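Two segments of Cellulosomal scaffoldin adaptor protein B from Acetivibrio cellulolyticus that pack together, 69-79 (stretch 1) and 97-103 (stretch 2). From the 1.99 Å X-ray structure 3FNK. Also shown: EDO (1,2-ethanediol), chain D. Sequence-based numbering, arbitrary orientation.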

ATOM      1  N   LEU A  69      11.393  -4.527  -1.593  1.00 30.51           N
ATOM      2  CA  LEU A  69      10.749  -3.258  -1.923  1.00 31.54           C
ATOM      3  C   LEU A  69       9.416  -3.429  -2.663  1.00 31.56           C
ATOM      4  O   LEU A  69       9.302  -4.307  -3.506  1.00 31.52           O
ATOM      5  CB  LEU A  69      11.664  -2.378  -2.793  1.00 29.99           C
ATOM      6  CG  LEU A  69      13.033  -2.029  -2.196  1.00 30.57           C
ATOM      7  CD1 LEU A  69      13.851  -1.296  -3.271  1.00 27.74           C
ATOM      8  CD2 LEU A  69      12.824  -1.192  -0.923  1.00 28.15           C
ATOM      9  N   PRO A  70       8.427  -2.547  -2.376  1.00 32.16           N
ATOM     10  CA  PRO A  70       7.187  -2.529  -3.197  1.00 32.84           C
ATOM     11  C   PRO A  70       7.501  -2.033  -4.599  1.00 32.26           C
ATOM     12  O   PRO A  70       8.459  -1.288  -4.772  1.00 33.13           O
ATOM     13  CB  PRO A  70       6.308  -1.507  -2.473  1.00 31.84           C
ATOM     14  CG  PRO A  70       7.299  -0.627  -1.735  1.00 33.25           C
ATOM     15  CD  PRO A  70       8.398  -1.535  -1.302  1.00 31.80           C
ATOM     16  N   THR A  71       6.724  -2.423  -5.601  1.00 32.36           N
ATOM     17  CA  THR A  71       6.895  -1.829  -6.929  1.00 31.65           C
ATOM     18  C   THR A  71       6.238  -0.461  -6.863  1.00 32.00           C
ATOM     19  O   THR A  71       5.215  -0.317  -6.187  1.00 31.40           O
ATOM     20  CB  THR A  71       6.271  -2.710  -8.014  1.00 32.94           C
ATOM     21  OG1 THR A  71       6.711  -4.061  -7.822  1.00 34.79           O
ATOM     22  CG2 THR A  71       6.659  -2.254  -9.394  1.00 31.05           C
ATOM     23  N   SER A  72       6.842   0.533  -7.526  1.00 31.05           N
ATOM     24  CA  SER A  72       6.415   1.922  -7.433  1.00 32.13           C
ATOM     25  C   SER A  72       5.108   2.207  -8.165  1.00 32.30           C
ATOM     26  O   SER A  72       4.802   1.540  -9.154  1.00 32.18           O
ATOM     27  CB  SER A  72       7.492   2.850  -8.001  1.00 31.97           C
ATOM     28  OG  SER A  72       8.500   3.131  -7.033  1.00 34.16           O
ATOM     29  N   GLY A  73       4.384   3.228  -7.692  1.00 32.81           N
ATOM     30  CA  GLY A  73       3.189   3.750  -8.367  1.00 32.21           C
ATOM     31  C   GLY A  73       3.449   4.999  -9.184  1.00 31.57           C
ATOM     32  O   GLY A  73       4.573   5.239  -9.614  1.00 31.37           O
ATOM     33  N   GLU A  74       2.397   5.781  -9.412  1.00 30.53           N
ATOM     34  CA  GLU A  74       2.473   7.036 -10.137  1.00 30.66           C
ATOM     35  C   GLU A  74       2.973   8.120  -9.226  1.00 29.50           C
ATOM     36  O   GLU A  74       3.499   9.107  -9.705  1.00 30.53           O
ATOM     37  CB  GLU A  74       1.078   7.497 -10.606  1.00 31.35           C
ATOM     38  CG  GLU A  74       0.283   6.445 -11.354  1.00 35.35           C
ATOM     39  CD  GLU A  74      -1.237   6.719 -11.345  1.00 38.40           C
ATOM     40  OE1 GLU A  74      -1.811   7.259 -10.351  1.00 33.91           O
ATOM     41  OE2 GLU A  74      -1.851   6.344 -12.361  1.00 43.37           O
ATOM     42  N   LEU A  75       2.757   7.996  -7.920  1.00 27.85           N
ATOM     43  CA  LEU A  75       3.187   9.076  -7.006  1.00 27.00           C
ATOM     44  C   LEU A  75       4.527   8.743  -6.337  1.00 26.48           C
ATOM     45  O   LEU A  75       4.902   7.576  -6.280  1.00 26.55           O
ATOM     46  CB  LEU A  75       2.122   9.371  -5.938  1.00 26.31           C
ATOM     47  CG  LEU A  75       0.689   9.646  -6.463  1.00 26.81           C
ATOM     48  CD1 LEU A  75      -0.225  10.051  -5.292  1.00 25.90           C
ATOM     49  CD2 LEU A  75       0.671  10.730  -7.588  1.00 27.46           C
ATOM     50  N   LEU A  76       5.213   9.764  -5.814  1.00 25.12           N
ATOM     51  CA  LEU A  76       6.454   9.559  -5.058  1.00 25.38           C
ATOM     52  C   LEU A  76       7.637   9.055  -5.920  1.00 25.91           C
ATOM     53  O   LEU A  76       8.594   8.443  -5.402  1.00 23.82           O
ATOM     54  CB  LEU A  76       6.182   8.608  -3.872  1.00 24.68           C
ATOM     55  CG  LEU A  76       5.099   9.060  -2.865  1.00 25.31           C
ATOM     56  CD1 LEU A  76       4.945   8.045  -1.701  1.00 25.04           C
ATOM     57  CD2 LEU A  76       5.374  10.467  -2.329  1.00 22.13           C
ATOM     58  N   VAL A  77       7.551   9.288  -7.236  1.00 26.47           N
ATOM     59  CA  VAL A  77       8.643   8.942  -8.156  1.00 28.43           C
ATOM     60  C   VAL A  77       9.328  10.135  -8.813  1.00 30.15           C
ATOM     61  O   VAL A  77      10.143   9.952  -9.736  1.00 31.45           O
ATOM     62  CB  VAL A  77       8.218   7.914  -9.258  1.00 28.31           C
ATOM     63  CG1 VAL A  77       7.942   6.594  -8.643  1.00 27.79           C
ATOM     64  CG2 VAL A  77       6.990   8.406 -10.022  1.00 28.57           C
ATOM     65  N   SER A  78       9.054  11.354  -8.356  1.00 30.28           N
ATOM     66  CA  SER A  78       9.800  12.471  -8.910  1.00 32.52           C
ATOM     67  C   SER A  78      11.183  12.564  -8.232  1.00 32.84           C
ATOM     68  O   SER A  78      11.273  12.842  -7.046  1.00 33.15           O
ATOM     69  CB  SER A  78       9.008  13.784  -8.773  1.00 32.53           C
ATOM     70  OG  SER A  78       9.894  14.886  -8.890  1.00 36.80           O
ATOM     71  N   GLU A  79      12.250  12.347  -8.997  1.00 33.66           N
ATOM     72  CA  GLU A  79      13.594  12.215  -8.436  1.00 34.07           C
ATOM     73  C   GLU A  79      14.100  13.485  -7.791  1.00 32.13           C
ATOM     74  O   GLU A  79      14.777  13.421  -6.788  1.00 31.82           O
ATOM     75  CB  GLU A  79      14.607  11.664  -9.455  1.00 35.50           C
ATOM     76  CG  GLU A  79      14.498  10.123  -9.724  1.00 40.62           C
ATOM     77  CD  GLU A  79      14.478   9.187  -8.441  1.00 47.20           C
ATOM     78  OE1 GLU A  79      15.277   9.359  -7.471  1.00 48.35           O
ATOM     79  OE2 GLU A  79      13.654   8.239  -8.418  1.00 49.34           O
TER
HETATM   80  C1  EDO D 188       9.609   0.545   6.571  1.00 33.42           C
HETATM   81  O1  EDO D 188       8.207   0.309   6.383  1.00 29.57           O
HETATM   82  C2  EDO D 188       9.934   0.279   8.020  1.00 35.28           C
HETATM   83  O2  EDO D 188       9.611   1.425   8.795  1.00 37.70           O
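Stretch 2 97-103: NLSRSYT

A strand and an irregular loop can pack together without backbone hydrogen bonds between them, through side chains of the strand that reach the loop backbone. The contact between residues 97-103 and 69-79 of this scaffoldin adaptor protein illustrates the principle. Stretch 2 is largely extended strand, already under way when it enters at Asn97. Stretch 1 is mostly loop, with a weakly bonded strand at about Thr71 and Ser72 and a bend at Leu76, whose phi/psi of 68/21° departs from the extended values. The two run in the same general sense: Pro70 lies nearest Leu98 (CA to CA 7.0 Å) and Leu76 nearest Tyr102 (CA to CA 6.5 Å). At such separations the side chains bridge the gap, and 523 Å² of surface is buried. The alternation of the strand is plain, for Leu98 and Arg100 direct their CA-to-CB bonds toward stretch 1, whereas Ser99 and Ser101 direct theirs away.

Hydrogen bonds are concentrated at the bend. Arg100, with chi1 to chi3 all t, reaches out at nearly full length and grips the carbonyl of Leu76 with two donors, Arg100 NE to Leu76 O at 2.7 Å and Arg100 NH2 to Leu76 O at 2.8 Å. The oxygen lies at the edge of the guanidinium, near its plane, so that one acceptor serves both N-H groups. Further along, the backbone N of Ser78 donates to Tyr102 OH at 3.0 Å, with an angle of 161°. Here a side-chain hydroxyl accepts from a loop backbone N-H. Proximity alone is not bonding: Ser72 OG lies over one face of the guanidinium, 3.1 Å from Arg100 NH1, but the angle is poor.

Water extends the polar network. Water 1 donates to Pro70 O (3.3 Å from its O), is hydrogen-bonded to Ser72 OG (2.8 Å), and accepts a weak bond from Arg100 NH1 (2.9 Å), thereby linking the two stretches where the direct serine-arginine pair fails. Water 2 accepts from Arg100 NH2 (3.0 Å) and donates weakly to Glu79 OE2 (3.3 Å).

Apolar contacts complete the packing. Near the start of stretch 2, Pro70 CD meets Leu98 CD2 at 4.1 Å. At the bend, Leu76 CD2 lies over the face of the Tyr102 ring, 4.0 Å from its centroid and 19° off the normal, a CH-pi contact whose closest side-chain approach is Leu76 CD2 to Tyr102 CE1 at 3.8 Å. Leu76 thus meets both residues, and its CB also lies 3.7 Å from Arg100 NE.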

ATOM      1  N   ASN A  97       5.270  -4.405   5.791  1.00 25.83           N
ATOM      2  CA  ASN A  97       5.329  -3.024   6.196  1.00 25.12           C
ATOM      3  C   ASN A  97       6.239  -2.265   5.207  1.00 25.19           C
ATOM      4  O   ASN A  97       7.452  -2.576   5.069  1.00 23.51           O
ATOM      5  CB  ASN A  97       5.763  -2.911   7.659  1.00 24.53           C
ATOM      6  CG  ASN A  97       5.498  -1.547   8.229  1.00 27.72           C
ATOM      7  OD1 ASN A  97       6.211  -0.595   7.913  1.00 30.23           O
ATOM      8  ND2 ASN A  97       4.471  -1.429   9.069  1.00 27.52           N
ATOM      9  N   LEU A  98       5.626  -1.294   4.516  1.00 23.76           N
ATOM     10  CA  LEU A  98       6.214  -0.584   3.409  1.00 23.97           C
ATOM     11  C   LEU A  98       6.125   0.912   3.678  1.00 23.79           C
ATOM     12  O   LEU A  98       5.080   1.422   4.138  1.00 22.89           O
ATOM     13  CB  LEU A  98       5.397  -0.811   2.139  1.00 24.36           C
ATOM     14  CG  LEU A  98       4.772  -2.174   1.832  1.00 27.30           C
ATOM     15  CD1 LEU A  98       3.793  -2.032   0.684  1.00 30.64           C
ATOM     16  CD2 LEU A  98       5.872  -3.140   1.435  1.00 35.00           C
ATOM     17  N   SER A  99       7.196   1.616   3.339  1.00 22.19           N
ATOM     18  CA  SER A  99       7.254   3.067   3.468  1.00 23.08           C
ATOM     19  C   SER A  99       7.960   3.655   2.294  1.00 22.39           C
ATOM     20  O   SER A  99       8.996   3.156   1.866  1.00 23.06           O
ATOM     21  CB  SER A  99       8.018   3.493   4.705  1.00 21.86           C
ATOM     22  OG  SER A  99       7.495   2.915   5.851  1.00 27.38           O
ATOM     23  N   ARG A 100       7.402   4.746   1.798  1.00 22.64           N
ATOM     24  CA  ARG A 100       8.042   5.568   0.820  1.00 21.16           C
ATOM     25  C   ARG A 100       7.694   7.027   1.087  1.00 21.54           C
ATOM     26  O   ARG A 100       6.490   7.363   1.228  1.00 19.82           O
ATOM     27  CB  ARG A 100       7.593   5.131  -0.578  1.00 20.67           C
ATOM     28  CG  ARG A 100       8.338   5.822  -1.684  1.00 20.38           C
ATOM     29  CD  ARG A 100       8.000   5.290  -3.084  1.00 17.78           C
ATOM     30  NE  ARG A 100       8.762   6.033  -4.095  1.00 18.86           N
ATOM     31  CZ  ARG A 100       9.778   5.543  -4.827  1.00 23.23           C
ATOM     32  NH1 ARG A 100      10.193   4.280  -4.666  1.00 22.06           N
ATOM     33  NH2 ARG A 100      10.377   6.320  -5.744  1.00 22.25           N
ATOM     34  N   SER A 101       8.717   7.895   1.121  1.00 21.27           N
ATOM     35  CA  SER A 101       8.534   9.339   1.333  1.00 21.87           C
ATOM     36  C   SER A 101       9.477  10.183   0.455  1.00 21.52           C
ATOM     37  O   SER A 101      10.561   9.752   0.143  1.00 20.46           O
ATOM     38  CB  SER A 101       8.855   9.751   2.779  1.00 20.84           C
ATOM     39  OG  SER A 101       7.765   9.594   3.666  1.00 25.00           O
ATOM     40  N   TYR A 102       9.050  11.390   0.088  1.00 21.19           N
ATOM     41  CA  TYR A 102       9.968  12.424  -0.363  1.00 21.13           C
ATOM     42  C   TYR A 102      10.750  12.972   0.822  1.00 21.41           C
ATOM     43  O   TYR A 102      10.206  13.085   1.930  1.00 22.24           O
ATOM     44  CB  TYR A 102       9.169  13.546  -1.006  1.00 20.88           C
ATOM     45  CG  TYR A 102       8.651  13.222  -2.402  1.00 20.19           C
ATOM     46  CD1 TYR A 102       7.402  13.690  -2.835  1.00 18.32           C
ATOM     47  CD2 TYR A 102       9.400  12.451  -3.280  1.00 20.35           C
ATOM     48  CE1 TYR A 102       6.928  13.416  -4.115  1.00 23.16           C
ATOM     49  CE2 TYR A 102       8.928  12.149  -4.559  1.00 20.41           C
ATOM     50  CZ  TYR A 102       7.702  12.666  -4.989  1.00 23.47           C
ATOM     51  OH  TYR A 102       7.235  12.361  -6.259  1.00 20.47           O
ATOM     52  N   THR A 103      12.008  13.352   0.590  1.00 21.31           N
ATOM     53  CA  THR A 103      12.847  13.929   1.640  1.00 21.08           C
ATOM     54  C   THR A 103      13.195  15.404   1.384  1.00 20.15           C
ATOM     55  O   THR A 103      13.414  16.167   2.345  1.00 19.21           O
ATOM     56  CB  THR A 103      14.183  13.132   1.809  1.00 21.32           C
ATOM     57  OG1 THR A 103      14.807  12.969   0.537  1.00 22.34           O
ATOM     58  CG2 THR A 103      13.919  11.764   2.421  1.00 22.40           C
TER
HETATM   59  O   HOH W   1       8.428   1.953  -4.458  1.00 24.81           O
HETATM   60  O   HOH W   2      13.163   5.556  -6.541  1.00 42.56           O